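Local atomic coordinates of predicted metal-dependent hydrolase of the TIM-barrel fold (Lactobacillus casei, PDB entry 2QPX), a protein that probably works as a zinc-dependent hydrolase of the amidohydrolase superfamily, binding two zinc ions in a TIM barrel, though its substrate is unknown. Residues A[14-20]-A[314-320]; A[85-90]-A[323-327]; A[96-102]-A[122-127]; A[337-341]-A[355-360]. Numbering follows the deposited sequence.

Contact 1: residues A[14-20]-A[314-320]. With ZN (zinc ion), chain B.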
loop_
_atom_site.group_PDB
_atom_site.type_symbol
_atom_site.label_atom_id
_atom_site.label_comp_id
_atom_site.label_asym_id
_atom_site.label_seq_id
_atom_site.Cartn_x
_atom_site.Cartn_y
_atom_site.Cartn_z
ATOM N N LEU A 14 4.942 -12.768 26.876
ATOM C CA LEU A 14 4.857 -13.024 25.415
ATOM C C LEU A 14 4.821 -14.494 25.150
ATOM O O LEU A 14 5.671 -15.238 25.646
ATOM C CB LEU A 14 6.080 -12.413 24.687
ATOM C CG LEU A 14 6.253 -10.895 24.788
ATOM C CD1 LEU A 14 7.644 -10.483 24.281
ATOM C CD2 LEU A 14 5.116 -10.132 24.043
ATOM N N LEU A 15 3.855 -14.914 24.332
ATOM C CA LEU A 15 3.840 -16.274 23.791
ATOM C C LEU A 15 4.240 -16.096 22.331
ATOM O O LEU A 15 3.467 -15.542 21.546
ATOM C CB LEU A 15 2.466 -16.922 23.934
ATOM C CG LEU A 15 2.410 -18.446 23.796
ATOM C CD1 LEU A 15 0.975 -18.994 24.037
ATOM C CD2 LEU A 15 3.001 -18.992 22.432
ATOM N N ASP A 16 5.454 -16.528 22.006
ATOM C CA ASP A 16 5.984 -16.330 20.651
ATOM C C ASP A 16 5.478 -17.500 19.808
ATOM O O ASP A 16 6.078 -18.577 19.788
ATOM C CB ASP A 16 7.512 -16.292 20.658
ATOM C CG ASP A 16 8.108 -15.689 19.393
ATOM O OD1 ASP A 16 7.396 -15.628 18.357
ATOM O OD2 ASP A 16 9.325 -15.333 19.457
ATOM N N HIS A 17 4.384 -17.250 19.085
ATOM C CA HIS A 17 3.647 -18.358 18.441
ATOM C C HIS A 17 4.295 -18.871 17.152
ATOM O O HIS A 17 3.877 -19.919 16.648
ATOM C CB HIS A 17 2.156 -18.020 18.229
ATOM C CG HIS A 17 1.919 -17.311 16.955
ATOM N ND1 HIS A 17 1.445 -17.959 15.832
ATOM C CD2 HIS A 17 2.194 -16.031 16.586
ATOM C CE1 HIS A 17 1.481 -17.109 14.818
ATOM N NE2 HIS A 17 1.911 -15.927 15.243
ATOM N N HIS A 18 5.277 -18.144 16.624
ATOM C CA HIS A 18 5.998 -18.580 15.455
ATOM C C HIS A 18 7.429 -18.073 15.486
ATOM O O HIS A 18 7.667 -16.869 15.309
ATOM C CB HIS A 18 5.322 -18.113 14.165
ATOM C CG HIS A 18 6.116 -18.489 12.958
ATOM N ND1 HIS A 18 6.061 -19.743 12.387
ATOM C CD2 HIS A 18 7.044 -17.797 12.266
ATOM C CE1 HIS A 18 6.908 -19.793 11.366
ATOM N NE2 HIS A 18 7.535 -18.632 11.286
ATOM N N CYS A 19 8.371 -19.002 15.615
ATOM C CA CYS A 19 9.788 -18.656 15.640
ATOM C C CYS A 19 10.598 -19.888 15.248
ATOM O O CYS A 19 10.047 -20.887 14.802
ATOM C CB CYS A 19 10.164 -18.053 17.009
ATOM S SG CYS A 19 9.794 -19.162 18.396
ATOM N N HIS A 20 11.908 -19.818 15.422
ATOM C CA HIS A 20 12.827 -20.743 14.788
ATOM C C HIS A 20 14.026 -21.094 15.706
ATOM O O HIS A 20 14.322 -20.421 16.716
ATOM C CB HIS A 20 13.319 -20.138 13.482
ATOM C CG HIS A 20 12.239 -20.015 12.441
ATOM N ND1 HIS A 20 11.672 -21.111 11.836
ATOM C CD2 HIS A 20 11.618 -18.927 11.911
ATOM C CE1 HIS A 20 10.716 -20.702 10.998
ATOM N NE2 HIS A 20 10.666 -19.379 11.019
ATOM N N LEU A 314 -1.612 -11.171 16.708
ATOM C CA LEU A 314 -0.769 -11.935 17.652
ATOM C C LEU A 314 0.651 -11.375 17.654
ATOM O O LEU A 314 1.127 -10.857 16.655
ATOM C CB LEU A 314 -0.653 -13.411 17.217
ATOM C CG LEU A 314 -1.953 -14.162 16.911
ATOM C CD1 LEU A 314 -1.667 -15.605 16.421
ATOM C CD2 LEU A 314 -2.893 -14.163 18.123
ATOM N N PHE A 315 1.339 -11.513 18.784
ATOM C CA PHE A 315 2.793 -11.363 18.809
ATOM C C PHE A 315 3.489 -12.629 18.269
ATOM O O PHE A 315 3.195 -13.749 18.681
ATOM C CB PHE A 315 3.344 -11.149 20.220
ATOM C CG PHE A 315 4.835 -11.204 20.281
ATOM C CD1 PHE A 315 5.596 -10.174 19.751
ATOM C CD2 PHE A 315 5.483 -12.320 20.783
ATOM C CE1 PHE A 315 6.961 -10.250 19.743
ATOM C CE2 PHE A 315 6.877 -12.412 20.757
ATOM C CZ PHE A 315 7.589 -11.376 20.274
ATOM N N ALA A 316 4.456 -12.408 17.371
ATOM C CA ALA A 316 5.490 -13.376 17.067
ATOM C C ALA A 316 6.740 -12.619 16.686
ATOM O O ALA A 316 6.673 -11.476 16.263
ATOM C CB ALA A 316 5.113 -14.345 15.909
ATOM N N SER A 317 7.892 -13.267 16.859
ATOM C CA SER A 317 9.178 -12.719 16.412
ATOM C C SER A 317 9.620 -13.170 15.024
ATOM O O SER A 317 10.301 -12.437 14.305
ATOM C CB SER A 317 10.288 -13.098 17.418
ATOM O OG SER A 317 10.529 -14.499 17.405
ATOM N N ASP A 318 9.249 -14.386 14.636
ATOM C CA ASP A 318 9.869 -15.042 13.486
ATOM C C ASP A 318 11.397 -15.140 13.627
ATOM O O ASP A 318 12.114 -15.283 12.620
ATOM C CB ASP A 318 9.494 -14.397 12.110
ATOM C CG ASP A 318 9.736 -15.351 10.961
ATOM O OD1 ASP A 318 9.580 -16.559 11.153
ATOM O OD2 ASP A 318 10.056 -14.933 9.834
ATOM N N ALA A 319 11.888 -15.099 14.865
ATOM C CA ALA A 319 13.308 -15.028 15.092
ATOM C C ALA A 319 13.970 -16.408 14.988
ATOM O O ALA A 319 13.370 -17.432 15.340
ATOM C CB ALA A 319 13.592 -14.414 16.484
ATOM N N SER A 320 15.221 -16.415 14.516
ATOM C CA SER A 320 16.081 -17.588 14.558
ATOM C C SER A 320 17.426 -17.184 15.064
ATOM O O SER A 320 17.749 -15.997 15.173
ATOM C CB SER A 320 16.285 -18.258 13.185
ATOM O OG SER A 320 17.201 -17.591 12.356
HETATM ZN ZN ZN B . 9.193 -18.285 10.034
HETATM O O HOH W 1 1.206 -14.456 20.482
HETATM O O HOH W 2 9.730 -17.141 8.394
#
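A zinc ion ties together two pieces of chain nearly 300 residues apart: His18 NE2, His20 NE2 and Asp318 OD1 each bind ZN at 2.1 Å, as does a water that donates to Asp318 OD2 (2.7 Å). Imidazole nitrogens and a carboxylate oxygen suit zinc, and the modified Lys167 completes the site. Beside it Asp318 N bonds to His18 O (3.0 Å) and His20 N weakly to Ala319 O (2.8 Å). Asp16 takes both Ser317 N on OD1 (2.8 Å) and Ser317 OG on OD2 (2.5 Å); the same OG receives Ala319 N, an ST turn spanning Asp318. Farther from the zinc, Leu14 CD2 makes a CH-pi contact 4.1 Å from the Phe315 ring centroid and Leu314 CD1 3.7 Å from that of His17, and a water 2.7 Å from Leu15 O and 2.8 Å from Phe315 O bridges carbonyls that cannot bond directly. An HxH pair at the end of the first strand with an aspartate after the last typifies the amidohydrolase TIM barrel.

Contact 2: residues A[85-90]-A[323-327]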
loop_
_atom_site.group_PDB
_atom_site.type_symbol
_atom_site.label_atom_id
_atom_site.label_comp_id
_atom_site.label_asym_id
_atom_site.label_seq_id
_atom_site.Cartn_x
_atom_site.Cartn_y
_atom_site.Cartn_z
ATOM N N TYR A 85 23.186 -15.692 28.947
ATOM C CA TYR A 85 22.904 -14.616 27.971
ATOM C C TYR A 85 21.486 -14.723 27.397
ATOM O O TYR A 85 20.724 -13.748 27.381
ATOM C CB TYR A 85 23.933 -14.673 26.860
ATOM C CG TYR A 85 23.849 -13.534 25.868
ATOM C CD1 TYR A 85 24.017 -12.210 26.277
ATOM C CD2 TYR A 85 23.581 -13.776 24.525
ATOM C CE1 TYR A 85 23.940 -11.169 25.382
ATOM C CE2 TYR A 85 23.502 -12.714 23.611
ATOM C CZ TYR A 85 23.688 -11.413 24.060
ATOM O OH TYR A 85 23.587 -10.353 23.168
ATOM N N ASN A 86 21.121 -15.920 26.954
ATOM C CA ASN A 86 19.736 -16.176 26.523
ATOM C C ASN A 86 18.723 -15.872 27.636
ATOM O O ASN A 86 17.712 -15.205 27.412
ATOM C CB ASN A 86 19.582 -17.593 25.969
ATOM C CG ASN A 86 20.050 -17.701 24.533
ATOM O OD1 ASN A 86 19.279 -17.454 23.605
ATOM N ND2 ASN A 86 21.326 -18.037 24.332
ATOM N N HIS A 87 18.991 -16.355 28.857
ATOM C CA HIS A 87 18.100 -16.085 29.968
ATOM C C HIS A 87 17.911 -14.575 30.184
ATOM O O HIS A 87 16.828 -14.123 30.501
ATOM C CB HIS A 87 18.592 -16.769 31.256
ATOM C CG HIS A 87 18.177 -18.194 31.405
ATOM N ND1 HIS A 87 18.511 -19.166 30.492
ATOM C CD2 HIS A 87 17.528 -18.828 32.414
ATOM C CE1 HIS A 87 18.037 -20.333 30.904
ATOM N NE2 HIS A 87 17.429 -20.153 32.068
ATOM N N ARG A 88 18.982 -13.804 30.032
ATOM C CA ARG A 88 18.892 -12.349 30.246
ATOM C C ARG A 88 17.936 -11.684 29.262
ATOM O O ARG A 88 17.088 -10.891 29.651
ATOM C CB ARG A 88 20.254 -11.687 30.068
ATOM C CG ARG A 88 21.230 -11.887 31.153
ATOM C CD ARG A 88 22.518 -11.118 30.847
ATOM N NE ARG A 88 23.453 -11.300 31.925
ATOM C CZ ARG A 88 24.648 -10.747 31.965
ATOM N NH1 ARG A 88 25.072 -9.946 31.003
ATOM N NH2 ARG A 88 25.414 -10.985 33.020
ATOM N N ILE A 89 18.021 -12.091 27.995
ATOM C CA ILE A 89 17.206 -11.469 26.948
ATOM C C ILE A 89 15.775 -11.954 27.015
ATOM O O ILE A 89 14.849 -11.152 27.046
ATOM C CB ILE A 89 17.837 -11.668 25.560
ATOM C CG1 ILE A 89 19.154 -10.906 25.485
ATOM C CG2 ILE A 89 16.858 -11.245 24.394
ATOM C CD1 ILE A 89 20.015 -11.183 24.252
ATOM N N PHE A 90 15.569 -13.272 27.005
ATOM C CA PHE A 90 14.204 -13.802 27.072
ATOM C C PHE A 90 13.499 -13.334 28.337
ATOM O O PHE A 90 12.318 -12.999 28.309
ATOM C CB PHE A 90 14.170 -15.316 26.907
ATOM C CG PHE A 90 14.432 -15.769 25.475
ATOM C CD1 PHE A 90 13.404 -15.815 24.563
ATOM C CD2 PHE A 90 15.713 -16.156 25.043
ATOM C CE1 PHE A 90 13.649 -16.200 23.251
ATOM C CE2 PHE A 90 15.954 -16.576 23.720
ATOM C CZ PHE A 90 14.887 -16.586 22.821
ATOM N N PRO A 323 19.541 -14.809 20.269
ATOM C CA PRO A 323 18.515 -14.160 21.087
ATOM C C PRO A 323 18.287 -12.697 20.786
ATOM O O PRO A 323 17.199 -12.191 21.058
ATOM C CB PRO A 323 18.989 -14.394 22.520
ATOM C CG PRO A 323 20.502 -14.555 22.387
ATOM C CD PRO A 323 20.656 -15.333 21.094
ATOM N N GLU A 324 19.276 -12.024 20.208
ATOM C CA GLU A 324 19.062 -10.621 19.796
ATOM C C GLU A 324 17.887 -10.454 18.844
ATOM O O GLU A 324 17.213 -9.420 18.879
ATOM C CB GLU A 324 20.298 -10.029 19.119
ATOM C CG GLU A 324 21.495 -9.853 20.017
ATOM C CD GLU A 324 22.414 -11.076 20.145
ATOM O OE1 GLU A 324 22.020 -12.212 19.847
ATOM O OE2 GLU A 324 23.542 -10.891 20.662
HETATM N N MSE A 325 17.677 -11.421 17.954
HETATM C CA MSE A 325 16.611 -11.271 16.991
HETATM C C MSE A 325 15.271 -11.419 17.702
HETATM O O MSE A 325 14.306 -10.739 17.356
HETATM C CB MSE A 325 16.752 -12.265 15.847
HETATM C CG MSE A 325 15.718 -12.116 14.719
HETATM SE SE MSE A 325 16.156 -13.176 13.184
HETATM C CE MSE A 325 14.598 -12.711 12.067
ATOM N N TYR A 326 15.195 -12.346 18.677
ATOM C CA TYR A 326 14.013 -12.436 19.499
ATOM C C TYR A 326 13.773 -11.138 20.298
ATOM O O TYR A 326 12.635 -10.595 20.351
ATOM C CB TYR A 326 14.159 -13.592 20.496
ATOM C CG TYR A 326 13.899 -14.986 19.906
ATOM C CD1 TYR A 326 14.898 -15.731 19.309
ATOM C CD2 TYR A 326 12.610 -15.531 19.939
ATOM C CE1 TYR A 326 14.629 -16.982 18.786
ATOM C CE2 TYR A 326 12.334 -16.791 19.434
ATOM C CZ TYR A 326 13.347 -17.511 18.879
ATOM O OH TYR A 326 13.033 -18.755 18.401
ATOM N N GLY A 327 14.827 -10.665 20.957
ATOM C CA GLY A 327 14.728 -9.451 21.765
ATOM C C GLY A 327 14.297 -8.232 20.979
ATOM O O GLY A 327 13.480 -7.434 21.472
#
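Pro323 fits as a knob into the hole formed by Tyr85, Asn86, Ile89 and Phe90, its CG 3.7 Å from Tyr85 CE2 and its CB 3.8 Å from Ile89 CD1 and 3.9 Å from Phe90 CE2. In the first turn of a helix a proline costs no helical hydrogen bond, and its compact ring fills the hole. The two short helical segments run almost parallel, at 6°, with axes 9.4 Å apart. Gly327 suits this spacing: a CB there would clash with Ile89 CG2, which instead lies 3.8 Å from Gly327 CA. Phe90 CZ approaches Tyr326 CG at 3.5 Å over one face of the tyrosine ring, the two planes inclined at 55°, while the Tyr326 hydroxyl reaches back to His20 O beside the zinc site. Tyr85 OH donates to Glu324 OE2 at 2.6 Å, and Arg30 forms a salt bridge with the same carboxylate oxygen. The chemistry is mainly apolar, the buried Glu324 carboxylate being neutralised by Arg30 and further satisfied by Tyr85.

Contact 3: residues A[96-102]-A[122-127]. With EDO (1,2-ethanediol), chain D.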
loop_
_atom_site.group_PDB
_atom_site.type_symbol
_atom_site.label_atom_id
_atom_site.label_comp_id
_atom_site.label_asym_id
_atom_site.label_seq_id
_atom_site.Cartn_x
_atom_site.Cartn_y
_atom_site.Cartn_z
ATOM N N LYS A 96 7.441 -16.209 27.617
ATOM C CA LYS A 96 7.021 -17.367 28.424
ATOM C C LYS A 96 6.914 -18.680 27.668
ATOM O O LYS A 96 6.860 -19.734 28.283
ATOM C CB LYS A 96 5.709 -17.076 29.159
ATOM C CG LYS A 96 5.824 -15.949 30.195
ATOM C CD LYS A 96 6.810 -16.250 31.306
ATOM C CE LYS A 96 6.854 -15.053 32.271
ATOM N NZ LYS A 96 7.752 -15.356 33.401
ATOM N N GLU A 97 6.890 -18.655 26.333
ATOM C CA GLU A 97 6.866 -19.896 25.541
ATOM C C GLU A 97 7.287 -19.570 24.117
ATOM O O GLU A 97 6.966 -18.493 23.641
ATOM C CB GLU A 97 5.485 -20.550 25.560
ATOM C CG GLU A 97 5.477 -21.966 25.003
ATOM C CD GLU A 97 4.144 -22.624 24.997
ATOM O OE1 GLU A 97 3.130 -21.908 24.897
ATOM O OE2 GLU A 97 4.134 -23.881 25.090
ATOM N N LEU A 98 7.974 -20.515 23.473
ATOM C CA LEU A 98 8.302 -20.459 22.061
ATOM C C LEU A 98 7.658 -21.613 21.336
ATOM O O LEU A 98 7.790 -22.757 21.758
ATOM C CB LEU A 98 9.801 -20.560 21.859
ATOM C CG LEU A 98 10.697 -19.552 22.626
ATOM C CD1 LEU A 98 12.176 -19.791 22.221
ATOM C CD2 LEU A 98 10.238 -18.094 22.545
ATOM N N LEU A 99 6.994 -21.322 20.211
ATOM C CA LEU A 99 6.526 -22.365 19.302
ATOM C C LEU A 99 7.392 -22.291 18.040
ATOM O O LEU A 99 7.293 -21.339 17.266
ATOM C CB LEU A 99 5.037 -22.205 18.976
ATOM C CG LEU A 99 4.083 -21.910 20.140
ATOM C CD1 LEU A 99 2.610 -21.889 19.679
ATOM C CD2 LEU A 99 4.296 -22.914 21.262
ATOM N N ILE A 100 8.250 -23.288 17.859
ATOM C CA ILE A 100 9.267 -23.307 16.822
ATOM C C ILE A 100 8.800 -24.151 15.619
ATOM O O ILE A 100 8.435 -25.327 15.747
ATOM C CB ILE A 100 10.600 -23.859 17.322
ATOM C CG1 ILE A 100 11.245 -22.820 18.281
ATOM C CG2 ILE A 100 11.526 -24.232 16.160
ATOM C CD1 ILE A 100 12.580 -23.203 18.896
ATOM N N ASP A 101 8.797 -23.504 14.456
ATOM C CA ASP A 101 8.612 -24.171 13.170
ATOM C C ASP A 101 9.904 -24.945 12.887
ATOM O O ASP A 101 10.944 -24.366 12.566
ATOM C CB ASP A 101 8.318 -23.120 12.096
ATOM C CG ASP A 101 8.402 -23.657 10.673
ATOM O OD1 ASP A 101 8.669 -24.838 10.402
ATOM O OD2 ASP A 101 8.205 -22.782 9.824
ATOM N N THR A 102 9.855 -26.263 13.025
ATOM C CA THR A 102 11.065 -27.055 13.001
ATOM C C THR A 102 11.517 -27.382 11.551
ATOM O O THR A 102 12.490 -28.106 11.360
ATOM C CB THR A 102 10.886 -28.353 13.807
ATOM O OG1 THR A 102 9.787 -29.089 13.261
ATOM C CG2 THR A 102 10.655 -28.091 15.281
ATOM N N ILE A 122 12.418 -21.353 29.259
ATOM C CA ILE A 122 10.976 -21.387 29.098
ATOM C C ILE A 122 10.629 -22.571 28.207
ATOM O O ILE A 122 11.474 -23.065 27.477
ATOM C CB ILE A 122 10.427 -20.047 28.510
ATOM C CG1 ILE A 122 11.125 -19.671 27.200
ATOM C CG2 ILE A 122 10.545 -18.884 29.559
ATOM C CD1 ILE A 122 10.529 -18.464 26.469
ATOM N N PRO A 123 9.364 -23.013 28.259
ATOM C CA PRO A 123 8.967 -24.121 27.391
ATOM C C PRO A 123 9.028 -23.809 25.896
ATOM O O PRO A 123 8.792 -22.668 25.474
ATOM C CB PRO A 123 7.538 -24.423 27.828
ATOM C CG PRO A 123 7.083 -23.210 28.561
ATOM C CD PRO A 123 8.299 -22.620 29.192
ATOM N N VAL A 124 9.317 -24.850 25.120
ATOM C CA VAL A 124 9.503 -24.760 23.666
ATOM C C VAL A 124 8.768 -25.949 23.049
ATOM O O VAL A 124 8.997 -27.095 23.461
ATOM C CB VAL A 124 11.009 -24.810 23.278
ATOM C CG1 VAL A 124 11.207 -24.783 21.746
ATOM C CG2 VAL A 124 11.780 -23.666 23.977
ATOM N N LYS A 125 7.854 -25.675 22.120
ATOM C CA LYS A 125 7.091 -26.717 21.433
ATOM C C LYS A 125 7.272 -26.580 19.920
ATOM O O LYS A 125 7.730 -25.544 19.416
ATOM C CB LYS A 125 5.625 -26.644 21.789
ATOM C CG LYS A 125 5.392 -26.559 23.316
ATOM C CD LYS A 125 4.560 -27.602 23.870
ATOM C CE LYS A 125 4.409 -27.429 25.389
ATOM N NZ LYS A 125 2.973 -27.707 25.842
ATOM N N ALA A 126 6.912 -27.639 19.202
ATOM C CA ALA A 126 7.126 -27.742 17.753
ATOM C C ALA A 126 5.851 -27.476 16.951
ATOM O O ALA A 126 4.751 -27.949 17.278
ATOM C CB ALA A 126 7.625 -29.168 17.405
ATOM N N ILE A 127 6.061 -26.802 15.833
ATOM C CA ILE A 127 5.093 -26.581 14.732
ATOM C C ILE A 127 5.528 -27.439 13.547
ATOM O O ILE A 127 6.710 -27.489 13.196
ATOM C CB ILE A 127 5.021 -25.086 14.299
ATOM C CG1 ILE A 127 4.531 -24.189 15.473
ATOM C CG2 ILE A 127 4.172 -24.870 13.017
ATOM C CD1 ILE A 127 3.051 -24.324 15.861
HETATM C C1 EDO D . 10.813 -28.838 25.194
HETATM O O1 EDO D . 9.585 -29.356 24.634
HETATM C C2 EDO D . 10.573 -28.501 26.654
HETATM O O2 EDO D . 9.659 -27.408 26.817
#
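Backbone hydrogen bonds set the parallel register. Leu98 N donates to Pro123 O (3.1 Å) and Lys125 N to Leu98 O (2.9 Å); then Ile100 N binds Lys125 O and Ile127 N binds Ile100 O, both at 2.8 Å, before a weak bond from Thr102 N to Ile127 O (3.4 Å). CA-H...O contacts fill the gaps, such as Val124 CA to Leu98 O at 3.3 Å. With helix 113-120 between them, the strands form a beta-alpha-beta unit, the repeating element of a TIM barrel. Apolar contacts divide between the two faces. Ile100 CD1 meets Val124 CG1 at 3.5 Å on the face that helix 113-120 covers, where branched aliphatic residues suit both strand and helix packing; on the opposite face Leu99 CB lies 4.1 Å from Ile127 CG1. Charged groups look mostly to other partners: Glu97 OE2 remains 4.1 Å from Lys125 NZ, which pairs with Glu373, and Asp101, near the zinc ligands at the end of its strand, salt-bridges Arg129 and hydrogen-bonds Gly103 and the carboxylated Lys167. Beside strand 124-127, away from strand 95-101, 1,2-ethanediol, probably from the crystallisation liquor, accepts from Val124 N through O2 (3.1 Å) and donates to Val124 O through O1 (2.6 Å).

Contact 4: residues A[337-341]-A[355-360]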
loop_
_atom_site.group_PDB
_atom_site.type_symbol
_atom_site.label_atom_id
_atom_site.label_comp_id
_atom_site.label_asym_id
_atom_site.label_seq_id
_atom_site.Cartn_x
_atom_site.Cartn_y
_atom_site.Cartn_z
ATOM N N LEU A 337 2.919 -1.229 20.818
ATOM C CA LEU A 337 1.710 -1.351 21.606
ATOM C C LEU A 337 1.507 -0.121 22.491
ATOM O O LEU A 337 0.393 0.410 22.571
ATOM C CB LEU A 337 1.750 -2.582 22.466
ATOM C CG LEU A 337 1.767 -3.944 21.777
ATOM C CD1 LEU A 337 1.984 -5.046 22.841
ATOM C CD2 LEU A 337 0.494 -4.182 20.989
ATOM N N VAL A 338 2.572 0.323 23.162
ATOM C CA VAL A 338 2.436 1.540 23.998
ATOM C C VAL A 338 2.027 2.751 23.182
ATOM O O VAL A 338 1.135 3.493 23.583
ATOM C CB VAL A 338 3.755 1.844 24.741
ATOM C CG1 VAL A 338 3.704 3.184 25.521
ATOM C CG2 VAL A 338 4.116 0.699 25.680
ATOM N N ALA A 339 2.666 2.953 22.026
ATOM C CA ALA A 339 2.413 4.110 21.188
ATOM C C ALA A 339 0.989 4.064 20.652
ATOM O O ALA A 339 0.340 5.076 20.549
ATOM C CB ALA A 339 3.415 4.183 20.032
ATOM N N HIS A 340 0.493 2.871 20.348
ATOM C CA HIS A 340 -0.842 2.732 19.791
ATOM C C HIS A 340 -1.916 2.951 20.849
ATOM O O HIS A 340 -2.893 3.691 20.643
ATOM C CB HIS A 340 -1.029 1.336 19.196
ATOM C CG HIS A 340 -2.369 1.144 18.543
ATOM N ND1 HIS A 340 -2.661 1.633 17.283
ATOM C CD2 HIS A 340 -3.510 0.576 19.005
ATOM C CE1 HIS A 340 -3.910 1.317 16.984
ATOM N NE2 HIS A 340 -4.450 0.672 18.004
ATOM N N PHE A 341 -1.783 2.247 21.947
ATOM C CA PHE A 341 -2.835 2.239 22.938
ATOM C C PHE A 341 -2.848 3.453 23.860
ATOM O O PHE A 341 -3.929 3.795 24.376
ATOM C CB PHE A 341 -2.818 0.967 23.762
ATOM C CG PHE A 341 -3.289 -0.237 22.993
ATOM C CD1 PHE A 341 -4.617 -0.379 22.649
ATOM C CD2 PHE A 341 -2.386 -1.187 22.554
ATOM C CE1 PHE A 341 -5.037 -1.480 21.896
ATOM C CE2 PHE A 341 -2.792 -2.275 21.825
ATOM C CZ PHE A 341 -4.113 -2.429 21.494
ATOM N N TRP A 355 -6.850 -5.915 25.650
ATOM C CA TRP A 355 -6.406 -6.098 24.271
ATOM C C TRP A 355 -4.910 -6.375 24.177
ATOM O O TRP A 355 -4.466 -7.275 23.418
ATOM C CB TRP A 355 -6.827 -4.899 23.442
ATOM C CG TRP A 355 -8.297 -4.890 23.064
ATOM C CD1 TRP A 355 -9.124 -5.964 22.977
ATOM C CD2 TRP A 355 -9.043 -3.767 22.623
ATOM N NE1 TRP A 355 -10.361 -5.574 22.502
ATOM C CE2 TRP A 355 -10.332 -4.236 22.252
ATOM C CE3 TRP A 355 -8.747 -2.414 22.462
ATOM C CZ2 TRP A 355 -11.328 -3.392 21.798
ATOM C CZ3 TRP A 355 -9.764 -1.566 22.000
ATOM C CH2 TRP A 355 -11.014 -2.075 21.648
ATOM N N ILE A 356 -4.113 -5.653 24.973
ATOM C CA ILE A 356 -2.661 -5.904 25.016
ATOM C C ILE A 356 -2.374 -7.359 25.470
ATOM O O ILE A 356 -1.546 -8.066 24.864
ATOM C CB ILE A 356 -1.955 -4.815 25.905
ATOM C CG1 ILE A 356 -1.940 -3.477 25.180
ATOM C CG2 ILE A 356 -0.538 -5.310 26.341
ATOM C CD1 ILE A 356 -1.675 -2.236 26.093
ATOM N N ASN A 357 -3.058 -7.817 26.514
ATOM C CA ASN A 357 -2.911 -9.172 26.965
ATOM C C ASN A 357 -3.277 -10.201 25.848
ATOM O O ASN A 357 -2.588 -11.198 25.671
ATOM C CB ASN A 357 -3.742 -9.438 28.221
ATOM C CG ASN A 357 -3.064 -8.995 29.495
ATOM O OD1 ASN A 357 -1.859 -9.142 29.650
ATOM N ND2 ASN A 357 -3.872 -8.507 30.454
ATOM N N ALA A 358 -4.381 -9.945 25.147
ATOM C CA ALA A 358 -4.847 -10.794 24.052
ATOM C C ALA A 358 -3.728 -10.957 23.028
ATOM O O ALA A 358 -3.349 -12.065 22.638
ATOM C CB ALA A 358 -6.110 -10.159 23.426
ATOM N N ILE A 359 -3.195 -9.819 22.602
ATOM C CA ILE A 359 -2.224 -9.796 21.515
ATOM C C ILE A 359 -0.897 -10.485 21.901
ATOM O O ILE A 359 -0.333 -11.262 21.122
ATOM C CB ILE A 359 -1.968 -8.363 21.073
ATOM C CG1 ILE A 359 -3.259 -7.706 20.529
ATOM C CG2 ILE A 359 -0.851 -8.276 20.031
ATOM C CD1 ILE A 359 -3.199 -6.161 20.345
ATOM N N CYS A 360 -0.407 -10.191 23.119
ATOM C CA CYS A 360 0.895 -10.646 23.534
ATOM C C CYS A 360 0.966 -12.153 23.868
ATOM O O CYS A 360 1.993 -12.798 23.626
ATOM C CB CYS A 360 1.393 -9.763 24.695
ATOM S SG CYS A 360 1.869 -8.138 24.170
#
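Trp355 begins the contact from segment 355-360, its CE3 3.9 Å from Phe341 CE1; the broad indole stacks on Tyr310 and meets His57 of the second subunit edge-to-face. One residue on, Ile356 gives the closest approach to the phenylalanine, CG1 to Phe341 CD2 at 3.5 Å, and sets its CG2 4.3 Å from Leu337 CD1. A helical turn after Trp355, Ile359 touches both partners, with CD1 4.2 Å from Leu337 CD2 and 4.0 Å from Phe341 CZ at the edge of the ring. Cys360 ends the row: its SG, small and weakly polar, lies 3.4 Å from Leu337 CD1. Leu337 and Phe341, four residues apart, share one helix face, and such large side chains bridge axes 11.8 Å apart. The segments run roughly antiparallel at 146°, as the last two helices of the chain. Helix 6-11 packs on Ile356, helix 297-304 on Leu337 and Ile359, and the carbonyls of Ile359 and Cys360 accept hydrogen bonds from Phe315 N, just after strand 313-314, and Leu15 N on strand 14-19.

Contact 1 lies about 5 Å from the centre of the chain and touches the other three. Its strand 14-19 neighbours strand 95-101 of contact 3, whose centre is 9 Å away; Tyr326 of contact 2, centred 13 Å off, reaches His20; and contact 4, centred 16 Å off, bonds through Ile359 and Cys360 to Phe315 and Leu15. Contacts 2 and 4 share helix 323-342 but have centres about 21 Å and nearest atoms about 11 Å apart. Along the chain contact 3 is nested within the spans of contacts 1 and 2, which cross, and contact 4 follows. First and last strand ends bring ligands together at the zinc, consistent with a TIM-barrel seam bridged by metal.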